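Scyllo-inosose 3-dehydrogenase (Thermotoga maritima, PDB 3IP1) catalyses the NAD(+)-dependent oxidation of scyllo-inosose to 3-dehydro-scyllo-inosose, probably as a step in myo-inositol degradation. Local coordinates at residues A200-I205 and A228-L233; I205-G209 and I338-Q342. All blocks are in the same frame, centred on the assembly; numbering follows the deposited sequence.

Contact 1 of 2, residues A200-I205 and A228-L233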
loop_
_atom_site.group_PDB
_atom_site.type_symbol
_atom_site.label_atom_id
_atom_site.label_comp_id
_atom_site.label_asym_id
_atom_site.label_seq_id
_atom_site.Cartn_x
_atom_site.Cartn_y
_atom_site.Cartn_z
ATOM N N ALA A 200 -6.285 -15.163 -13.112
ATOM C CA ALA A 200 -7.358 -14.552 -12.330
ATOM C C ALA A 200 -6.818 -14.004 -11.007
ATOM O O ALA A 200 -7.132 -12.882 -10.606
ATOM C CB ALA A 200 -8.464 -15.577 -12.051
ATOM N N TYR A 201 -5.997 -14.804 -10.341
ATOM C CA TYR A 201 -5.444 -14.401 -9.050
ATOM C C TYR A 201 -4.616 -13.124 -9.182
ATOM O O TYR A 201 -4.797 -12.202 -8.404
ATOM C CB TYR A 201 -4.614 -15.539 -8.447
ATOM C CG TYR A 201 -4.237 -15.370 -6.987
ATOM C CD1 TYR A 201 -3.243 -14.465 -6.600
ATOM C CD2 TYR A 201 -4.839 -16.160 -5.989
ATOM C CE1 TYR A 201 -2.872 -14.320 -5.247
ATOM C CE2 TYR A 201 -4.473 -16.041 -4.654
ATOM C CZ TYR A 201 -3.490 -15.109 -4.286
ATOM O OH TYR A 201 -3.120 -14.970 -2.965
ATOM N N ASN A 202 -3.722 -13.085 -10.170
ATOM C CA ASN A 202 -2.906 -11.897 -10.443
ATOM C C ASN A 202 -3.802 -10.687 -10.725
ATOM O O ASN A 202 -3.540 -9.576 -10.271
ATOM C CB ASN A 202 -1.978 -12.154 -11.637
ATOM C CG ASN A 202 -1.032 -10.979 -11.928
ATOM O OD1 ASN A 202 -0.154 -10.656 -11.128
ATOM N ND2 ASN A 202 -1.186 -10.365 -13.104
ATOM N N ALA A 203 -4.883 -10.921 -11.457
ATOM C CA ALA A 203 -5.773 -9.854 -11.827
ATOM C C ALA A 203 -6.525 -9.284 -10.633
ATOM O O ALA A 203 -6.616 -8.074 -10.506
ATOM C CB ALA A 203 -6.733 -10.319 -12.922
ATOM N N VAL A 204 -7.039 -10.133 -9.746
ATOM C CA VAL A 204 -7.885 -9.623 -8.649
ATOM C C VAL A 204 -7.193 -9.324 -7.300
ATOM O O VAL A 204 -7.646 -8.433 -6.555
ATOM C CB VAL A 204 -9.163 -10.482 -8.402
ATOM C CG1 VAL A 204 -10.012 -10.530 -9.666
ATOM C CG2 VAL A 204 -8.830 -11.888 -7.928
ATOM N N ILE A 205 -6.125 -10.067 -7.001
ATOM C CA ILE A 205 -5.415 -9.942 -5.723
ATOM C C ILE A 205 -4.216 -9.016 -5.890
ATOM O O ILE A 205 -4.094 -8.029 -5.159
ATOM C CB ILE A 205 -4.943 -11.334 -5.173
ATOM C CG1 ILE A 205 -6.124 -12.284 -4.957
ATOM C CG2 ILE A 205 -4.110 -11.178 -3.869
ATOM C CD1 ILE A 205 -7.278 -11.719 -4.169
ATOM N N ALA A 228 -12.471 -18.671 -12.101
ATOM C CA ALA A 228 -11.429 -18.709 -11.079
ATOM C C ALA A 228 -11.578 -17.521 -10.154
ATOM O O ALA A 228 -11.511 -17.676 -8.923
ATOM C CB ALA A 228 -10.043 -18.717 -11.720
ATOM N N ALA A 229 -11.834 -16.342 -10.729
ATOM C CA ALA A 229 -12.049 -15.147 -9.912
ATOM C C ALA A 229 -13.216 -15.307 -8.923
ATOM O O ALA A 229 -13.123 -14.839 -7.791
ATOM C CB ALA A 229 -12.219 -13.901 -10.776
ATOM N N VAL A 230 -14.293 -15.986 -9.332
ATOM C CA VAL A 230 -15.431 -16.225 -8.433
ATOM C C VAL A 230 -14.965 -16.988 -7.217
ATOM O O VAL A 230 -15.221 -16.572 -6.073
ATOM C CB VAL A 230 -16.583 -17.014 -9.116
ATOM C CG1 VAL A 230 -17.606 -17.495 -8.079
ATOM C CG2 VAL A 230 -17.271 -16.134 -10.135
ATOM N N ALA A 231 -14.283 -18.098 -7.482
ATOM C CA ALA A 231 -13.719 -18.957 -6.449
ATOM C C ALA A 231 -12.749 -18.191 -5.552
ATOM O O ALA A 231 -12.852 -18.258 -4.323
ATOM C CB ALA A 231 -13.020 -20.166 -7.095
ATOM N N ILE A 232 -11.808 -17.470 -6.164
ATOM C CA ILE A 232 -10.768 -16.783 -5.397
ATOM C C ILE A 232 -11.368 -15.733 -4.464
ATOM O O ILE A 232 -11.000 -15.645 -3.284
ATOM C CB ILE A 232 -9.720 -16.108 -6.311
ATOM C CG1 ILE A 232 -8.829 -17.174 -6.991
ATOM C CG2 ILE A 232 -8.866 -15.150 -5.497
ATOM C CD1 ILE A 232 -8.205 -16.673 -8.352
ATOM N N LEU A 233 -12.288 -14.945 -5.009
ATOM C CA LEU A 233 -12.863 -13.820 -4.297
ATOM C C LEU A 233 -13.865 -14.247 -3.230
ATOM O O LEU A 233 -13.982 -13.579 -2.210
ATOM C CB LEU A 233 -13.460 -12.823 -5.287
ATOM C CG LEU A 233 -12.352 -12.079 -6.052
ATOM C CD1 LEU A 233 -12.907 -11.267 -7.258
ATOM C CD2 LEU A 233 -11.541 -11.183 -5.080
#

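Contact 2 of 2, residues I205-G209 and I338-Q342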
loop_
_atom_site.group_PDB
_atom_site.type_symbol
_atom_site.label_atom_id
_atom_site.label_comp_id
_atom_site.label_asym_id
_atom_site.label_seq_id
_atom_site.Cartn_x
_atom_site.Cartn_y
_atom_site.Cartn_z
ATOM N N ILE A 205 -6.125 -10.067 -7.001
ATOM C CA ILE A 205 -5.415 -9.942 -5.723
ATOM C C ILE A 205 -4.216 -9.016 -5.890
ATOM O O ILE A 205 -4.094 -8.029 -5.159
ATOM C CB ILE A 205 -4.943 -11.334 -5.173
ATOM C CG1 ILE A 205 -6.124 -12.284 -4.957
ATOM C CG2 ILE A 205 -4.110 -11.178 -3.869
ATOM C CD1 ILE A 205 -7.278 -11.719 -4.169
ATOM N N VAL A 206 -3.349 -9.331 -6.857
ATOM C CA VAL A 206 -2.120 -8.572 -7.072
ATOM C C VAL A 206 -2.337 -7.207 -7.751
ATOM O O VAL A 206 -1.943 -6.184 -7.203
ATOM C CB VAL A 206 -1.066 -9.381 -7.876
ATOM C CG1 VAL A 206 0.264 -8.600 -7.963
ATOM C CG2 VAL A 206 -0.838 -10.770 -7.224
ATOM N N ARG A 207 -2.908 -7.197 -8.959
ATOM C CA ARG A 207 -3.187 -5.953 -9.678
ATOM C C ARG A 207 -4.396 -5.204 -9.127
ATOM O O ARG A 207 -4.343 -3.998 -8.931
ATOM C CB ARG A 207 -3.402 -6.239 -11.178
ATOM C CG ARG A 207 -2.138 -6.673 -11.907
ATOM C CD ARG A 207 -1.085 -5.572 -11.847
ATOM N NE ARG A 207 -1.430 -4.485 -12.764
ATOM C CZ ARG A 207 -1.296 -3.192 -12.498
ATOM N NH1 ARG A 207 -0.824 -2.786 -11.332
ATOM N NH2 ARG A 207 -1.620 -2.302 -13.421
ATOM N N GLY A 208 -5.496 -5.925 -8.914
ATOM C CA GLY A 208 -6.730 -5.345 -8.413
ATOM C C GLY A 208 -6.625 -4.842 -6.996
ATOM O O GLY A 208 -7.426 -4.004 -6.573
ATOM N N GLY A 209 -5.639 -5.353 -6.259
ATOM C CA GLY A 209 -5.424 -4.954 -4.872
ATOM C C GLY A 209 -6.159 -5.834 -3.875
ATOM O O GLY A 209 -6.045 -5.625 -2.661
ATOM N N ILE A 338 -8.881 2.182 -12.281
ATOM C CA ILE A 338 -8.838 1.209 -13.353
ATOM C C ILE A 338 -7.415 0.690 -13.440
ATOM O O ILE A 338 -6.482 1.470 -13.611
ATOM C CB ILE A 338 -9.156 1.876 -14.729
ATOM C CG1 ILE A 338 -10.522 2.588 -14.701
ATOM C CG2 ILE A 338 -9.082 0.834 -15.870
ATOM C CD1 ILE A 338 -10.710 3.524 -15.864
ATOM N N VAL A 339 -7.266 -0.623 -13.332
ATOM C CA VAL A 339 -5.971 -1.281 -13.485
ATOM C C VAL A 339 -6.045 -2.304 -14.622
ATOM O O VAL A 339 -7.049 -3.001 -14.808
ATOM C CB VAL A 339 -5.467 -1.972 -12.156
ATOM C CG1 VAL A 339 -5.383 -0.966 -10.999
ATOM C CG2 VAL A 339 -6.366 -3.133 -11.750
ATOM N N GLY A 340 -4.981 -2.387 -15.398
ATOM C CA GLY A 340 -4.861 -3.459 -16.346
ATOM C C GLY A 340 -4.059 -4.578 -15.712
ATOM O O GLY A 340 -3.246 -4.347 -14.811
ATOM N N SER A 341 -4.275 -5.794 -16.192
ATOM C CA SER A 341 -3.562 -6.958 -15.685
ATOM C C SER A 341 -3.189 -7.884 -16.830
ATOM O O SER A 341 -3.932 -7.981 -17.813
ATOM C CB SER A 341 -4.452 -7.713 -14.699
ATOM O OG SER A 341 -3.763 -8.821 -14.151
ATOM N N GLN A 342 -2.055 -8.566 -16.700
ATOM C CA GLN A 342 -1.694 -9.650 -17.626
ATOM C C GLN A 342 -0.748 -10.635 -16.927
ATOM O O GLN A 342 0.004 -10.239 -16.011
ATOM C CB GLN A 342 -1.045 -9.114 -18.911
ATOM C CG GLN A 342 0.469 -8.859 -18.806
ATOM C CD GLN A 342 1.109 -8.413 -20.122
ATOM O OE1 GLN A 342 0.431 -8.264 -21.132
ATOM N NE2 GLN A 342 2.430 -8.192 -20.103
#

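Contact 1 of 2, residues A200-I205 and A228-L233
Ile232 is the knob of this helix-helix contact: its side chain drops into a hole on the other helix lined by Ala200, Tyr201, Val204 and Ile205. CD1 reaches the floor of that hole, 3.5 Å from Tyr201 N, and lies 3.9 Å from Ala200 CB and 3.8 Å from Tyr201 CB. The second branch fills the other end, Ile232 CG2 standing 4.1 Å from Val204 CG2 and 4.0 Å from Ile205 CG1. Where small residues meet, the backbones come together: Ala200 CB touches Ala228 CB at 3.5 Å and Ala229 N at 3.7 Å, and the CA atoms of Ala200 and Ala229 are 5.3 Å apart. The axes of segments 200-205 and 228-233 approach to 9.3 Å and cross at -55°; from the alanine corner they diverge, and larger side chains bridge the widening gap.

Segment 228-233 belongs to helix 224-235, which follows the glycine-rich turn of a Rossmann-type NAD-binding domain; Ile225, which probably contacts NAD(+) as in relatives, is close to Ala200. Helix 194-207 packs beside it, and Leu285 and Leu287 of strand 285-288 lie beneath both helices.

Further along, Val204 CG1 rests against both Ala229 CB (4.2 Å) and Leu233 CD1 (3.8 Å), while Ile205 CD1 approaches Leu233 CD2 more loosely, at 4.4 Å. Tyr201 lends mainly the base of its side chain to the hole; its side chain also packs on helix 349-358, and its OH is hydrogen-bonded to Pro213 O of the second subunit.

Contact 2 of 2, residues I205-G209 and I338-Q342
At the edge of the Rossmann-type parallel sheet, the final strand, 337-340, meets the C-terminal end of helix 194-207. The side chain of Ile338 packs on Ile316 of the neighbouring strand, and with Val339 this residue pairs antiparallel with a strand of the third subunit, continuing the sheet across the interface. Val339 points toward the helix end: its CG2 lies 3.6 Å from Arg207 O and 4.0 Å from Gly208 CA, a close fit to backbone, and its CB sits over one face of the Arg207 guanidinium. Gly340 supplies the polar link. Its carbonyl O lies near the guanidinium plane and accepts a hydrogen bond from Arg207 NE at 2.7 Å, with a weak second one from Arg207 NH2 at 3.0 Å. NH2 is also hydrogen-bonded to Gln337 OE1 of the third subunit. Next, Ser341 lies alongside the aliphatic part of the same arginine, its OG 3.5 Å from Arg207 CG.

Helix 194-207 comes first along the chain and carries the first segment of both contacts, which share Ile205. Contact 1 closes the shorter loop: the chain leaves the helix, runs through strand 216-220 and returns in helix 224-235. Contact 2 begins at the end of the same helix and closes only after most of the remaining Rossmann-type domain, at strand 337-340. Because 228-233 falls between the segments of contact 2, the two loops cross. Helix 194-207 thus joins helix 224-235, which follows the glycine-rich turn, to the last parallel strand. A probable hydrogen bond between Asn202 O and Arg207 N, at 2.8 Å, lies within this helix, in its wider pi-type part.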